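Diaminopimelate decarboxylase (PDB 7JPJ) probably catalyses, as a dimer, the pyridoxal-phosphate-dependent decarboxylation of diaminopimelate to lysine, the last step of lysine biosynthesis. Local coordinates at residues 77-82 with 98-103; 85-90 with 110-115. All blocks are in the same frame, centred on the assembly; numbering follows the deposited sequence.

Interaction 1 (77-82 with 98-103); sequences HVDASS and NISLST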
loop_
_atom_site.group_PDB
_atom_site.type_symbol
_atom_site.label_atom_id
_atom_site.label_comp_id
_atom_site.label_asym_id
_atom_site.label_seq_id
_atom_site.Cartn_x
_atom_site.Cartn_y
_atom_site.Cartn_z
ATOM N N HIS A 77 -3.171 20.114 18.898
ATOM C CA HIS A 77 -2.085 20.513 18.017
ATOM C C HIS A 77 -1.808 19.405 16.999
ATOM O O HIS A 77 -2.547 18.422 16.899
ATOM C CB HIS A 77 -0.854 20.878 18.844
ATOM C CG HIS A 77 -1.035 22.106 19.685
ATOM N ND1 HIS A 77 -0.006 22.981 19.958
ATOM C CD2 HIS A 77 -2.127 22.603 20.313
ATOM C CE1 HIS A 77 -0.457 23.963 20.719
ATOM N NE2 HIS A 77 -1.741 23.757 20.948
ATOM N N VAL A 78 -0.733 19.550 16.226
ATOM C CA VAL A 78 -0.428 18.651 15.119
ATOM C C VAL A 78 0.996 18.132 15.273
ATOM O O VAL A 78 1.917 18.906 15.560
ATOM C CB VAL A 78 -0.610 19.353 13.759
ATOM C CG1 VAL A 78 0.251 18.700 12.687
ATOM C CG2 VAL A 78 -2.071 19.339 13.346
ATOM N N ASP A 79 1.171 16.819 15.090
ATOM C CA ASP A 79 2.481 16.179 15.001
ATOM C C ASP A 79 2.691 15.725 13.559
ATOM O O ASP A 79 1.996 14.822 13.079
ATOM C CB ASP A 79 2.583 15.002 15.971
ATOM C CG ASP A 79 3.604 13.958 15.530
ATOM O OD1 ASP A 79 4.755 14.330 15.191
ATOM O OD2 ASP A 79 3.253 12.757 15.529
ATOM N N ALA A 80 3.656 16.340 12.878
ATOM C CA ALA A 80 3.883 16.108 11.458
ATOM C C ALA A 80 5.040 15.140 11.246
ATOM O O ALA A 80 6.028 15.163 11.985
ATOM C CB ALA A 80 4.165 17.424 10.735
ATOM N N SER A 81 4.911 14.296 10.220
ATOM C CA SER A 81 5.894 13.263 9.925
ATOM C C SER A 81 6.873 13.653 8.826
ATOM O O SER A 81 7.819 12.900 8.568
ATOM C CB SER A 81 5.187 11.966 9.523
ATOM O OG SER A 81 4.508 11.402 10.624
ATOM N N SER A 82 6.662 14.786 8.162
ATOM C CA SER A 82 7.569 15.239 7.118
ATOM C C SER A 82 7.311 16.714 6.869
ATOM O O SER A 82 6.293 17.265 7.296
ATOM C CB SER A 82 7.395 14.438 5.821
ATOM O OG SER A 82 6.120 14.663 5.241
ATOM N N ASN A 98 1.747 25.450 16.412
ATOM C CA ASN A 98 1.011 24.269 16.839
ATOM C C ASN A 98 1.504 22.994 16.169
ATOM O O ASN A 98 0.948 21.922 16.430
ATOM C CB ASN A 98 -0.487 24.443 16.565
ATOM C CG ASN A 98 -1.118 25.524 17.421
ATOM O OD1 ASN A 98 -0.434 26.414 17.931
ATOM N ND2 ASN A 98 -2.433 25.449 17.586
ATOM N N ILE A 99 2.525 23.079 15.323
ATOM C CA ILE A 99 3.059 21.931 14.604
ATOM C C ILE A 99 4.428 21.593 15.174
ATOM O O ILE A 99 5.252 22.488 15.397
ATOM C CB ILE A 99 3.150 22.204 13.092
ATOM C CG1 ILE A 99 1.819 22.745 12.564
ATOM C CG2 ILE A 99 3.553 20.941 12.346
ATOM C CD1 ILE A 99 1.855 23.136 11.100
ATOM N N SER A 100 4.664 20.307 15.418
ATOM C CA SER A 100 5.986 19.790 15.738
ATOM C C SER A 100 6.378 18.771 14.676
ATOM O O SER A 100 5.538 17.997 14.208
ATOM C CB SER A 100 6.023 19.156 17.135
ATOM O OG SER A 100 5.348 17.912 17.155
ATOM N N LEU A 101 7.653 18.777 14.291
ATOM C CA LEU A 101 8.148 17.958 13.186
ATOM C C LEU A 101 9.065 16.864 13.724
ATOM O O LEU A 101 10.145 17.151 14.253
ATOM C CB LEU A 101 8.877 18.820 12.158
ATOM C CG LEU A 101 9.654 18.091 11.062
ATOM C CD1 LEU A 101 8.733 17.210 10.229
ATOM C CD2 LEU A 101 10.392 19.085 10.181
ATOM N N SER A 102 8.630 15.613 13.584
ATOM C CA SER A 102 9.439 14.437 13.889
ATOM C C SER A 102 9.442 13.561 12.643
ATOM O O SER A 102 8.432 12.922 12.330
ATOM C CB SER A 102 8.891 13.675 15.096
ATOM O OG SER A 102 8.341 14.560 16.057
ATOM N N THR A 103 10.568 13.531 11.934
ATOM C CA THR A 103 10.618 12.924 10.614
ATOM C C THR A 103 11.862 12.058 10.481
ATOM O O THR A 103 12.878 12.291 11.140
ATOM C CB THR A 103 10.601 14.000 9.512
ATOM O OG1 THR A 103 10.636 13.376 8.223
ATOM C CG2 THR A 103 11.791 14.940 9.652
HETATM O O HOH W 1 5.614 12.068 13.363
#

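Interaction 2 (85-90 with 110-115); sequences EVRRAM and FAALVD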
loop_
_atom_site.group_PDB
_atom_site.type_symbol
_atom_site.label_atom_id
_atom_site.label_comp_id
_atom_site.label_asym_id
_atom_site.label_seq_id
_atom_site.Cartn_x
_atom_site.Cartn_y
_atom_site.Cartn_z
ATOM N N GLU A 85 3.859 17.321 5.376
ATOM C CA GLU A 85 2.748 17.419 6.314
ATOM C C GLU A 85 2.749 18.759 7.037
ATOM O O GLU A 85 1.680 19.283 7.374
ATOM C CB GLU A 85 2.804 16.269 7.316
ATOM C CG GLU A 85 2.386 14.927 6.740
ATOM C CD GLU A 85 2.329 13.832 7.788
ATOM O OE1 GLU A 85 2.772 14.075 8.933
ATOM O OE2 GLU A 85 1.840 12.728 7.466
ATOM N N VAL A 86 3.930 19.329 7.285
ATOM C CA VAL A 86 4.001 20.657 7.888
ATOM C C VAL A 86 3.355 21.682 6.968
ATOM O O VAL A 86 2.490 22.462 7.384
ATOM C CB VAL A 86 5.459 21.032 8.206
ATOM C CG1 VAL A 86 5.525 22.422 8.819
ATOM C CG2 VAL A 86 6.088 20.005 9.128
ATOM N N ARG A 87 3.762 21.689 5.695
ATOM C CA ARG A 87 3.185 22.624 4.735
ATOM C C ARG A 87 1.718 22.319 4.469
ATOM O O ARG A 87 0.947 23.228 4.139
ATOM C CB ARG A 87 3.983 22.591 3.431
ATOM C CG ARG A 87 5.350 23.258 3.507
ATOM C CD ARG A 87 5.681 23.988 2.210
ATOM N NE ARG A 87 7.010 24.596 2.233
ATOM C CZ ARG A 87 7.250 25.863 2.568
ATOM N NH1 ARG A 87 6.248 26.662 2.912
ATOM N NH2 ARG A 87 8.492 26.331 2.556
ATOM N N ARG A 88 1.313 21.056 4.605
ATOM C CA ARG A 88 -0.087 20.699 4.402
ATOM C C ARG A 88 -0.958 21.221 5.540
ATOM O O ARG A 88 -2.029 21.793 5.304
ATOM C CB ARG A 88 -0.218 19.181 4.265
ATOM C CG ARG A 88 -1.582 18.694 3.807
ATOM C CD ARG A 88 -1.561 17.194 3.543
ATOM N NE ARG A 88 -2.819 16.714 2.979
ATOM C CZ ARG A 88 -3.018 15.474 2.539
ATOM N NH1 ARG A 88 -2.038 14.583 2.594
ATOM N NH2 ARG A 88 -4.195 15.126 2.044
ATOM N N ALA A 89 -0.510 21.035 6.787
ATOM C CA ALA A 89 -1.291 21.490 7.933
ATOM C C ALA A 89 -1.450 23.000 7.935
ATOM O O ALA A 89 -2.493 23.515 8.355
ATOM C CB ALA A 89 -0.642 21.030 9.238
ATOM N N MET A 90 -0.433 23.727 7.473
ATOM C CA MET A 90 -0.540 25.179 7.430
ATOM C C MET A 90 -1.532 25.629 6.368
ATOM O O MET A 90 -2.107 26.717 6.482
ATOM C CB MET A 90 0.836 25.796 7.191
ATOM C CG MET A 90 1.726 25.753 8.420
ATOM S SD MET A 90 3.266 26.660 8.219
ATOM C CE MET A 90 3.935 25.850 6.766
ATOM N N PHE A 110 13.985 22.909 5.925
ATOM C CA PHE A 110 13.592 22.872 7.331
ATOM C C PHE A 110 13.775 24.232 7.996
ATOM O O PHE A 110 12.977 24.623 8.856
ATOM C CB PHE A 110 14.388 21.796 8.071
ATOM C CG PHE A 110 15.815 22.177 8.345
ATOM C CD1 PHE A 110 16.789 21.993 7.378
ATOM C CD2 PHE A 110 16.185 22.722 9.566
ATOM C CE1 PHE A 110 18.102 22.343 7.620
ATOM C CE2 PHE A 110 17.503 23.078 9.814
ATOM C CZ PHE A 110 18.460 22.887 8.838
ATOM N N ALA A 111 14.816 24.971 7.603
ATOM C CA ALA A 111 15.079 26.272 8.210
ATOM C C ALA A 111 13.929 27.239 7.963
ATOM O O ALA A 111 13.581 28.037 8.840
ATOM C CB ALA A 111 16.390 26.846 7.672
ATOM N N ALA A 112 13.326 27.183 6.773
ATOM C CA ALA A 112 12.176 28.035 6.491
ATOM C C ALA A 112 11.013 27.708 7.418
ATOM O O ALA A 112 10.328 28.612 7.913
ATOM C CB ALA A 112 11.760 27.884 5.029
ATOM N N LEU A 113 10.780 26.418 7.671
ATOM C CA LEU A 113 9.695 26.020 8.562
ATOM C C LEU A 113 9.971 26.448 9.999
ATOM O O LEU A 113 9.075 26.957 10.682
ATOM C CB LEU A 113 9.480 24.508 8.479
ATOM C CG LEU A 113 9.284 23.930 7.073
ATOM C CD1 LEU A 113 9.181 22.414 7.117
ATOM C CD2 LEU A 113 8.058 24.529 6.402
ATOM N N VAL A 114 11.207 26.256 10.472
ATOM C CA VAL A 114 11.544 26.632 11.842
ATOM C C VAL A 114 11.373 28.134 12.042
ATOM O O VAL A 114 10.952 28.589 13.113
ATOM C CB VAL A 114 12.973 26.170 12.190
ATOM C CG1 VAL A 114 13.331 26.562 13.617
ATOM C CG2 VAL A 114 13.105 24.668 12.007
ATOM N N ASP A 115 11.679 28.924 11.010
ATOM C CA ASP A 115 11.548 30.374 11.124
ATOM C C ASP A 115 10.099 30.802 11.314
ATOM O O ASP A 115 9.830 31.792 12.005
ATOM C CB ASP A 115 12.143 31.052 9.892
ATOM C CG ASP A 115 13.652 30.957 9.849
ATOM O OD1 ASP A 115 14.266 30.747 10.916
ATOM O OD2 ASP A 115 14.223 31.097 8.748
#

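Interaction 1 (77-82 with 98-103)
Asn-98 lays its carboxamide over one face of the His-77 imidazole where parallel strands 77-80 and 99-101 lie side by side in the PLP-binding alpha/beta (TIM) barrel, the two ends of a beta-alpha-beta unit. Amide and ring planes are 6° apart, and Asn-98 CG sits toward the rim of the ring, 3.7 Å from His-77 CE1. Asn-98 CB adds a CH-pi contact. An alanine in place of His-77 would probably leave the Asn-98 carboxamide without its stacking partner and freer to turn. The backbone O of Asn-98 accepts a hydrogen bond from Val-78 N at 2.9 Å. Ile-99 points to the face that meets helix 83-91, its CG2, anti to its backbone N, lying 4.0 Å from Val-78 CG1 and 3.9 Å from Ala-80 CB. Ser-100 is held through both its backbone N and its backbone O: N donates to Val-78 O, and O receives Ala-80 N at 2.8 Å. Leu-101 CD1 packs 3.7 Å from Ser-82 C; Ser-82 OG hydrogen-bonds to Asn-405 O of the second subunit. Ser-102 N donates to Ala-80 O at 3.1 Å. A water bridges Ser-81 OG and Asp-79 OD1 close to Ser-102 O, and Ser-81 lies beside Lys-60, the predicted cofactor lysine. Thr-103 OG1, which accepts Glu-105 N, stands 2.9 Å from Ser-81 O.

Interaction 2 (85-90 with 110-115)
Leu-113 carries a sparse, mainly apolar contact between helices 83-91 and 110-116, two helices on the outside of the barrel. Their short segments are 11.5 Å apart at closest approach and inclined by 38°, so side chains rather than backbones bridge the gap, burying 167 Å² in all. Leu-113, its CG anti to its own carbonyl carbon (chi1 -53°), meets Val-86 tip to tip: Leu-113 CD1 lies 4.0 Å from Val-86 CG1. The other methyl, CD2, sits over the centre of one face of the Arg-87 guanidinium, 4.1 Å from Arg-87 CZ. In this TIM-barrel domain of the PLP-dependent decarboxylase family, the two helices follow strands 77-80 and 99-101 and pack as consecutive members of the outer helical layer. The Arg-87 chain is bent at chi2 (-143°), and its guanidinium also approaches Ala-112, with Arg-87 NH2 4.4 Å from Ala-112 CB. Arg-87 NH2 forms a salt bridge with Asp-109 OD2, just ahead of helix 110-116, which probably helps to hold the flat group over the Leu-113 methyl. Met-90 closes in from the next turn of its helix, its CE 4.3 Å from Leu-113 CD2. On the sheet side, Val-86 also touches Leu-101. Farther round helix 83-91, Arg-88 forms a salt bridge with Glu-437 of the second subunit; on helix 110-116, Phe-110 packs on Phe-131 of helix 125-134.

Interactions 1 and 2 have centres about 9 Å apart and form two layers of the same part of the barrel: paired strands inside, helices outside. Their segments alternate along the chain, strand 77-80, helix 83-91, strand 99-101, helix 110-116, so each strand of interaction 1 is followed by a helix of interaction 2. Helix 83-91 joins the layers directly, with Val-86 CG2 3.6 Å from Ala-80 CB and Met-90 CG 3.7 Å from Ile-99 CD1. Residues of both contacts also reach the second subunit, so this part of the barrel wall contributes to the dimer interface.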